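Local coordinates for solute-binding periplasmic protein of iron/siderophore ABC transporter (Yersinia pestis, PDB 6B2X) that probably binds iron-siderophore complexes in the periplasm and hands them to the membrane components of an ABC transporter, at residues V49-K54 / G180-R185; P273-A278 / H325-W330. All blocks are in the same frame, centred on the assembly; numbering follows the deposited sequence.

Overall arrangement
The two contacts belong to different lobes of a periplasmic binding protein built from two sheet-containing halves. Contact 1 (49-54 with 180-185) lies near the surface at the edge of the lobe that contains the parallel sheet with strands 58-60, 132-136 and 159-162; contact 2 (273-278 with 325-330) is buried inside the mixed sheet of the other lobe. Their centres are 40 Å apart, on opposite sides of the centre of the chain, and their nearest atoms remain about 18 Å from each other. Contact 1 closes before contact 2 opens along the chain. Each contact joins elements within one lobe; as in relatives, substrate probably binds in the cleft between the lobes.

Contact 1 (V49-K54 / G180-R185)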
ATOM      1  N   VAL A  49      -7.325  11.197 -21.630  1.00 31.43           N
ATOM      2  CA  VAL A  49      -6.108  11.961 -21.417  1.00 34.30           C
ATOM      3  C   VAL A  49      -5.151  11.642 -22.548  1.00 33.75           C
ATOM      4  O   VAL A  49      -4.831  10.470 -22.779  1.00 35.66           O
ATOM      5  CB  VAL A  49      -5.456  11.626 -20.067  1.00 37.24           C
ATOM      6  CG1 VAL A  49      -4.032  12.078 -20.071  1.00 31.91           C
ATOM      7  CG2 VAL A  49      -6.251  12.256 -18.924  1.00 37.02           C
ATOM      8  N   THR A  50      -4.686  12.675 -23.245  1.00 32.59           N
ATOM      9  CA  THR A  50      -3.727  12.458 -24.317  1.00 33.26           C
ATOM     10  C   THR A  50      -2.357  12.178 -23.725  1.00 35.15           C
ATOM     11  O   THR A  50      -1.942  12.808 -22.743  1.00 35.24           O
ATOM     12  CB  THR A  50      -3.675  13.665 -25.251  1.00 34.24           C
ATOM     13  OG1 THR A  50      -4.999  14.034 -25.643  1.00 33.07           O
ATOM     14  CG2 THR A  50      -2.888  13.335 -26.495  1.00 37.88           C
ATOM     15  N   ILE A  51      -1.653  11.218 -24.311  1.00 31.60           N
ATOM     16  CA  ILE A  51      -0.361  10.781 -23.798  1.00 34.44           C
ATOM     17  C   ILE A  51       0.724  11.311 -24.732  1.00 41.21           C
ATOM     18  O   ILE A  51       0.820  10.857 -25.884  1.00 37.58           O
ATOM     19  CB  ILE A  51      -0.286   9.256 -23.677  1.00 36.34           C
ATOM     20  CG1 ILE A  51      -1.391   8.751 -22.742  1.00 39.17           C
ATOM     21  CG2 ILE A  51       1.099   8.838 -23.209  1.00 32.17           C
ATOM     22  CD1 ILE A  51      -1.381   9.426 -21.371  1.00 31.62           C
ATOM     23  N   PRO A  52       1.579  12.235 -24.280  1.00 37.71           N
ATOM     24  CA  PRO A  52       2.630  12.750 -25.161  1.00 34.66           C
ATOM     25  C   PRO A  52       3.591  11.650 -25.556  1.00 37.97           C
ATOM     26  O   PRO A  52       3.734  10.637 -24.867  1.00 33.51           O
ATOM     27  CB  PRO A  52       3.317  13.824 -24.311  1.00 40.32           C
ATOM     28  CG  PRO A  52       3.011  13.467 -22.919  1.00 35.11           C
ATOM     29  CD  PRO A  52       1.617  12.886 -22.963  1.00 37.96           C
ATOM     30  N   ALA A  53       4.225  11.844 -26.708  1.00 42.67           N
ATOM     31  CA  ALA A  53       5.110  10.811 -27.217  1.00 42.46           C
ATOM     32  C   ALA A  53       6.337  10.667 -26.337  1.00 47.46           C
ATOM     33  O   ALA A  53       6.882   9.565 -26.207  1.00 56.37           O
ATOM     34  CB  ALA A  53       5.501  11.135 -28.658  1.00 46.60           C
ATOM     35  N   LYS A  54       6.780  11.756 -25.722  1.00 44.89           N
ATOM     36  CA  LYS A  54       7.956  11.758 -24.863  1.00 46.46           C
ATOM     37  C   LYS A  54       7.535  12.067 -23.434  1.00 38.22           C
ATOM     38  O   LYS A  54       6.873  13.078 -23.185  1.00 37.54           O
ATOM     39  CB  LYS A  54       8.989  12.780 -25.338  1.00 46.79           C
ATOM     40  CG  LYS A  54       9.802  12.318 -26.553  1.00 61.57           C
ATOM     41  CD  LYS A  54      11.280  12.690 -26.432  1.00 65.57           C
ATOM     42  CE  LYS A  54      11.932  12.034 -25.210  1.00 64.83           C
ATOM     43  NZ  LYS A  54      12.421  10.635 -25.439  1.00 78.29           N
ATOM     44  N   GLY A 180       1.643   2.011 -17.187  1.00 28.85           N
ATOM     45  CA  GLY A 180       2.470   1.508 -18.268  1.00 28.67           C
ATOM     46  C   GLY A 180       2.245   2.276 -19.556  1.00 29.88           C
ATOM     47  O   GLY A 180       3.198   2.697 -20.213  1.00 30.17           O
ATOM     48  N   LYS A 181       0.977   2.525 -19.896  1.00 32.67           N
ATOM     49  CA  LYS A 181       0.668   3.251 -21.124  1.00 36.05           C
ATOM     50  C   LYS A 181       1.081   4.718 -21.026  1.00 33.12           C
ATOM     51  O   LYS A 181       1.651   5.270 -21.970  1.00 31.65           O
ATOM     52  CB  LYS A 181      -0.822   3.157 -21.444  1.00 28.67           C
ATOM     53  CG  LYS A 181      -1.238   2.135 -22.521  1.00 45.28           C
ATOM     54  CD  LYS A 181      -1.226   0.706 -21.971  1.00 43.09           C
ATOM     55  CE  LYS A 181      -2.093  -0.264 -22.790  1.00 41.45           C
ATOM     56  NZ  LYS A 181      -3.574  -0.043 -22.586  1.00 49.10           N
ATOM     57  N   ALA A 182       0.762   5.385 -19.907  1.00 28.10           N
ATOM     58  CA  ALA A 182       0.962   6.830 -19.831  1.00 29.36           C
ATOM     59  C   ALA A 182       2.425   7.217 -19.665  1.00 28.07           C
ATOM     60  O   ALA A 182       2.769   8.375 -19.912  1.00 29.51           O
ATOM     61  CB  ALA A 182       0.153   7.428 -18.680  1.00 26.79           C
ATOM     62  N   LEU A 183       3.288   6.277 -19.275  1.00 28.62           N
ATOM     63  CA  LEU A 183       4.696   6.541 -18.997  1.00 25.90           C
ATOM     64  C   LEU A 183       5.625   5.754 -19.910  1.00 31.56           C
ATOM     65  O   LEU A 183       6.845   5.746 -19.682  1.00 26.03           O
ATOM     66  CB  LEU A 183       5.023   6.231 -17.532  1.00 26.78           C
ATOM     67  CG  LEU A 183       4.089   6.862 -16.491  1.00 28.06           C
ATOM     68  CD1 LEU A 183       4.505   6.403 -15.103  1.00 32.39           C
ATOM     69  CD2 LEU A 183       4.047   8.407 -16.587  1.00 25.17           C
ATOM     70  N   HIS A 184       5.074   5.101 -20.938  1.00 28.72           N
ATOM     71  CA  HIS A 184       5.850   4.331 -21.907  1.00 26.22           C
ATOM     72  C   HIS A 184       6.698   3.286 -21.205  1.00 27.29           C
ATOM     73  O   HIS A 184       7.907   3.203 -21.393  1.00 25.73           O
ATOM     74  CB  HIS A 184       6.707   5.236 -22.803  1.00 28.87           C
ATOM     75  CG  HIS A 184       5.913   6.286 -23.516  1.00 30.15           C
ATOM     76  ND1 HIS A 184       5.083   5.997 -24.574  1.00 32.95           N
ATOM     77  CD2 HIS A 184       5.780   7.614 -23.288  1.00 34.13           C
ATOM     78  CE1 HIS A 184       4.489   7.102 -24.982  1.00 36.41           C
ATOM     79  NE2 HIS A 184       4.897   8.100 -24.219  1.00 36.83           N
ATOM     80  N   ARG A 185       6.038   2.487 -20.370  1.00 32.05           N
ATOM     81  CA  ARG A 185       6.653   1.343 -19.703  1.00 28.88           C
ATOM     82  C   ARG A 185       5.691   0.154 -19.787  1.00 34.05           C
ATOM     83  O   ARG A 185       5.445  -0.560 -18.814  1.00 29.25           O
ATOM     84  CB  ARG A 185       7.018   1.711 -18.259  1.00 30.45           C
ATOM     85  CG  ARG A 185       8.045   2.851 -18.126  1.00 26.31           C
ATOM     86  CD  ARG A 185       9.433   2.329 -18.424  1.00 31.46           C
ATOM     87  NE  ARG A 185      10.511   3.305 -18.239  1.00 31.74           N
ATOM     88  CZ  ARG A 185      10.827   4.252 -19.122  1.00 33.37           C
ATOM     89  NH1 ARG A 185      10.124   4.369 -20.243  1.00 29.08           N
ATOM     90  NH2 ARG A 185      11.832   5.097 -18.877  1.00 32.49           N
TER
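Where the N-terminal beta hairpin of strands 40-42 and 48-50 runs out into a loop, it meets the Schellman-like C-terminal end of helix 168-182 on the surface of the lobe with the parallel five-stranded sheet. Ile51 and His184 carry most of the contact. Ile51 spreads its two branches over the last turn of the helix: CD1 packs on Ala182 CB at 3.7 Å, while CG2 lies against the carbonyls of that turn, 3.7 Å from Ala182 O, with Lys181 O the next nearest. The branches divide in this way because CG1 stands beside the backbone N (chi1 -59°), placing CG2 anti to that nitrogen. Behind the small Ala182 side chain lie Ile132 and Val160 of the sheet, and Ile51 also touches Val41 of the hairpin, so the apolar patch joins hairpin, helix and sheet.

Leu183 is the first residue to leave helical geometry, and His184 follows with positive phi and psi, turning the chain away from the helix toward the next one, 186-207. Arg185 N closes the turn with the 6→1 bond to Gly180 O at 2.9 Å. Arg185 NH1 folds back to His184 O, 2.8 Å away, the donor above that carbonyl plane. His184 sends its ring to the loop, where Ala53 O lies obliquely, 3.2 Å from NE2, at too poor an angle for a bond. Pro52 O is the partner at the ring edge: His184 NE2 donates to it at 2.9 Å, nearly straight at 163°, with the oxygen in the ring plane and the nitrogen in the carbonyl plane.

Contact 2 (P273-A278 / H325-W330); sequences PDIYIA and HSYAIW
Tyr327 O accepts the amide of Ala278 at 2.9 Å and is also approached by Ile277 CA at 3.3 Å in a CA-H...O contact. It sits midway along a parallel pairing of strands 275-280 and 326-330, neighbours within the mixed sheet of the second lobe. At one end Tyr276 N bonds to His325 O almost straight, at 170°; at the other, Ile329 N bonds to Ala278 O at 2.8 Å. Between them the Tyr327 N to Tyr276 O bond is weak, bent to 122°.

Ile275, Ile277, Tyr327 and Ile329 share one face, packed against helix 340-350, where Trp349 stacks on the Tyr327 ring. The phenol swings back across the strand boundary, CG beside its own backbone N (chi1 -47°), bringing CE1 to within 3.4 Å of Ile275 CG2. Farther along, Ile277 and Ile329 lie side by side with their CG2 methyls 3.9 Å apart. Tyr276, Ser326 and the two alanines occupy the other face; there Ser326 OG lies 3.2 Å from Tyr276 CB and bonds weakly to Ala320 O. Backbone bonding thus fixes the parallel register, while an apolar, partly aromatic face ties this pair of strands to the helix covering it.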
ATOM      1  N   PRO A 273     -13.255 -12.285  16.960  1.00 56.75           N
ATOM      2  CA  PRO A 273     -12.627 -12.621  15.679  1.00 44.92           C
ATOM      3  C   PRO A 273     -11.590 -13.726  15.850  1.00 47.04           C
ATOM      4  O   PRO A 273     -10.812 -13.736  16.808  1.00 48.14           O
ATOM      5  CB  PRO A 273     -11.988 -11.300  15.245  1.00 47.28           C
ATOM      6  CG  PRO A 273     -12.682 -10.252  16.061  1.00 51.76           C
ATOM      7  CD  PRO A 273     -12.930 -10.907  17.365  1.00 55.37           C
ATOM      8  N   ASP A 274     -11.602 -14.689  14.927  1.00 45.59           N
ATOM      9  CA  ASP A 274     -10.602 -15.752  15.004  1.00 47.31           C
ATOM     10  C   ASP A 274      -9.190 -15.210  14.826  1.00 44.81           C
ATOM     11  O   ASP A 274      -8.250 -15.742  15.429  1.00 47.24           O
ATOM     12  CB  ASP A 274     -10.888 -16.837  13.969  1.00 44.36           C
ATOM     13  CG  ASP A 274     -12.228 -17.502  14.195  1.00 55.59           C
ATOM     14  OD1 ASP A 274     -12.381 -18.193  15.232  1.00 54.98           O
ATOM     15  OD2 ASP A 274     -13.135 -17.304  13.354  1.00 53.43           O
ATOM     16  N   ILE A 275      -9.029 -14.151  14.019  1.00 45.18           N
ATOM     17  CA  ILE A 275      -7.733 -13.567  13.678  1.00 46.65           C
ATOM     18  C   ILE A 275      -7.747 -12.070  13.985  1.00 47.77           C
ATOM     19  O   ILE A 275      -8.727 -11.370  13.696  1.00 46.69           O
ATOM     20  CB  ILE A 275      -7.377 -13.813  12.194  1.00 45.63           C
ATOM     21  CG1 ILE A 275      -7.714 -15.249  11.786  1.00 46.00           C
ATOM     22  CG2 ILE A 275      -5.903 -13.517  11.930  1.00 43.43           C
ATOM     23  CD1 ILE A 275      -6.723 -16.297  12.307  1.00 51.23           C
ATOM     24  N   TYR A 276      -6.656 -11.587  14.587  1.00 50.06           N
ATOM     25  CA  TYR A 276      -6.442 -10.168  14.852  1.00 49.19           C
ATOM     26  C   TYR A 276      -5.281  -9.643  14.013  1.00 45.05           C
ATOM     27  O   TYR A 276      -4.257 -10.327  13.849  1.00 42.57           O
ATOM     28  CB  TYR A 276      -6.147  -9.892  16.328  1.00 46.38           C
ATOM     29  CG  TYR A 276      -5.893  -8.421  16.557  1.00 44.67           C
ATOM     30  CD1 TYR A 276      -6.953  -7.531  16.705  1.00 44.82           C
ATOM     31  CD2 TYR A 276      -4.604  -7.905  16.556  1.00 44.10           C
ATOM     32  CE1 TYR A 276      -6.734  -6.172  16.890  1.00 43.03           C
ATOM     33  CE2 TYR A 276      -4.376  -6.545  16.736  1.00 47.40           C
ATOM     34  CZ  TYR A 276      -5.446  -5.682  16.905  1.00 41.65           C
ATOM     35  OH  TYR A 276      -5.225  -4.322  17.075  1.00 46.21           O
ATOM     36  N   ILE A 277      -5.439  -8.416  13.502  1.00 40.64           N
ATOM     37  CA  ILE A 277      -4.495  -7.824  12.554  1.00 40.76           C
ATOM     38  C   ILE A 277      -4.440  -6.321  12.769  1.00 40.93           C
ATOM     39  O   ILE A 277      -5.459  -5.639  12.649  1.00 39.54           O
ATOM     40  CB  ILE A 277      -4.876  -8.114  11.087  1.00 42.43           C
ATOM     41  CG1 ILE A 277      -4.826  -9.616  10.756  1.00 36.02           C
ATOM     42  CG2 ILE A 277      -3.948  -7.317  10.153  1.00 43.70           C
ATOM     43  CD1 ILE A 277      -5.128  -9.945   9.273  1.00 35.24           C
ATOM     44  N   ALA A 278      -3.256  -5.789  13.078  1.00 41.86           N
ATOM     45  CA  ALA A 278      -3.057  -4.355  13.257  1.00 41.23           C
ATOM     46  C   ALA A 278      -2.110  -3.822  12.186  1.00 40.27           C
ATOM     47  O   ALA A 278      -1.149  -4.495  11.795  1.00 36.20           O
ATOM     48  CB  ALA A 278      -2.492  -4.050  14.643  1.00 39.76           C
ATOM     49  N   HIS A 325      -2.973 -15.876  17.583  1.00 58.57           N
ATOM     50  CA  HIS A 325      -3.565 -15.568  16.286  1.00 57.37           C
ATOM     51  C   HIS A 325      -3.674 -14.055  16.109  1.00 54.51           C
ATOM     52  O   HIS A 325      -4.727 -13.543  15.729  1.00 52.89           O
ATOM     53  CB  HIS A 325      -4.935 -16.251  16.142  1.00 57.49           C
ATOM     54  CG  HIS A 325      -4.869 -17.749  16.215  1.00 59.13           C
ATOM     55  ND1 HIS A 325      -5.608 -18.486  17.113  1.00 59.25           N
ATOM     56  CD2 HIS A 325      -4.141 -18.645  15.505  1.00 59.66           C
ATOM     57  CE1 HIS A 325      -5.339 -19.771  16.956  1.00 59.73           C
ATOM     58  NE2 HIS A 325      -4.451 -19.894  15.987  1.00 61.92           N
ATOM     59  N   SER A 326      -2.589 -13.329  16.385  1.00 58.28           N
ATOM     60  CA  SER A 326      -2.547 -11.883  16.214  1.00 54.89           C
ATOM     61  C   SER A 326      -1.353 -11.517  15.349  1.00 46.41           C
ATOM     62  O   SER A 326      -0.327 -12.199  15.359  1.00 52.68           O
ATOM     63  CB  SER A 326      -2.474 -11.163  17.551  1.00 55.22           C
ATOM     64  OG  SER A 326      -3.766 -11.083  18.132  1.00 57.77           O
ATOM     65  N   TYR A 327      -1.516 -10.465  14.553  1.00 48.27           N
ATOM     66  CA  TYR A 327      -0.555 -10.178  13.500  1.00 45.80           C
ATOM     67  C   TYR A 327      -0.535  -8.680  13.235  1.00 43.92           C
ATOM     68  O   TYR A 327      -1.431  -7.941  13.653  1.00 38.77           O
ATOM     69  CB  TYR A 327      -0.877 -10.959  12.223  1.00 43.76           C
ATOM     70  CG  TYR A 327      -1.189 -12.438  12.438  1.00 47.11           C
ATOM     71  CD1 TYR A 327      -2.476 -12.857  12.741  1.00 44.92           C
ATOM     72  CD2 TYR A 327      -0.191 -13.411  12.342  1.00 49.76           C
ATOM     73  CE1 TYR A 327      -2.768 -14.194  12.951  1.00 46.24           C
ATOM     74  CE2 TYR A 327      -0.481 -14.760  12.548  1.00 50.41           C
ATOM     75  CZ  TYR A 327      -1.780 -15.140  12.852  1.00 50.89           C
ATOM     76  OH  TYR A 327      -2.110 -16.467  13.056  1.00 54.47           O
ATOM     77  N   ALA A 328       0.526  -8.231  12.562  1.00 43.84           N
ATOM     78  CA  ALA A 328       0.676  -6.832  12.189  1.00 40.69           C
ATOM     79  C   ALA A 328       1.136  -6.752  10.738  1.00 37.04           C
ATOM     80  O   ALA A 328       1.915  -7.590  10.282  1.00 35.68           O
ATOM     81  CB  ALA A 328       1.657  -6.098  13.126  1.00 39.98           C
ATOM     82  N   ILE A 329       0.621  -5.763  10.006  1.00 36.26           N
ATOM     83  CA  ILE A 329       0.888  -5.618   8.579  1.00 32.50           C
ATOM     84  C   ILE A 329       1.290  -4.177   8.302  1.00 28.14           C
ATOM     85  O   ILE A 329       0.776  -3.246   8.929  1.00 30.46           O
ATOM     86  CB  ILE A 329      -0.332  -6.023   7.705  1.00 30.63           C
ATOM     87  CG1 ILE A 329       0.043  -6.019   6.219  1.00 22.65           C
ATOM     88  CG2 ILE A 329      -1.548  -5.137   7.969  1.00 24.69           C
ATOM     89  CD1 ILE A 329       0.797  -7.244   5.818  1.00 26.17           C
ATOM     90  N   TRP A 330       2.226  -4.000   7.371  1.00 32.89           N
ATOM     91  CA  TRP A 330       2.708  -2.672   7.013  1.00 32.39           C
ATOM     92  C   TRP A 330       1.562  -1.854   6.467  1.00 27.22           C
ATOM     93  O   TRP A 330       0.924  -2.256   5.490  1.00 29.65           O
ATOM     94  CB  TRP A 330       3.809  -2.780   5.968  1.00 25.44           C
ATOM     95  CG  TRP A 330       4.584  -1.520   5.724  1.00 29.93           C
ATOM     96  CD1 TRP A 330       5.149  -0.701   6.668  1.00 35.13           C
ATOM     97  CD2 TRP A 330       4.930  -0.962   4.455  1.00 31.20           C
ATOM     98  NE1 TRP A 330       5.814   0.338   6.060  1.00 31.32           N
ATOM     99  CE2 TRP A 330       5.700   0.200   4.703  1.00 28.04           C
ATOM    100  CE3 TRP A 330       4.659  -1.326   3.127  1.00 29.72           C
ATOM    101  CZ2 TRP A 330       6.206   0.993   3.680  1.00 26.94           C
ATOM    102  CZ3 TRP A 330       5.154  -0.532   2.112  1.00 32.33           C
ATOM    103  CH2 TRP A 330       5.922   0.621   2.395  1.00 29.84           C
TER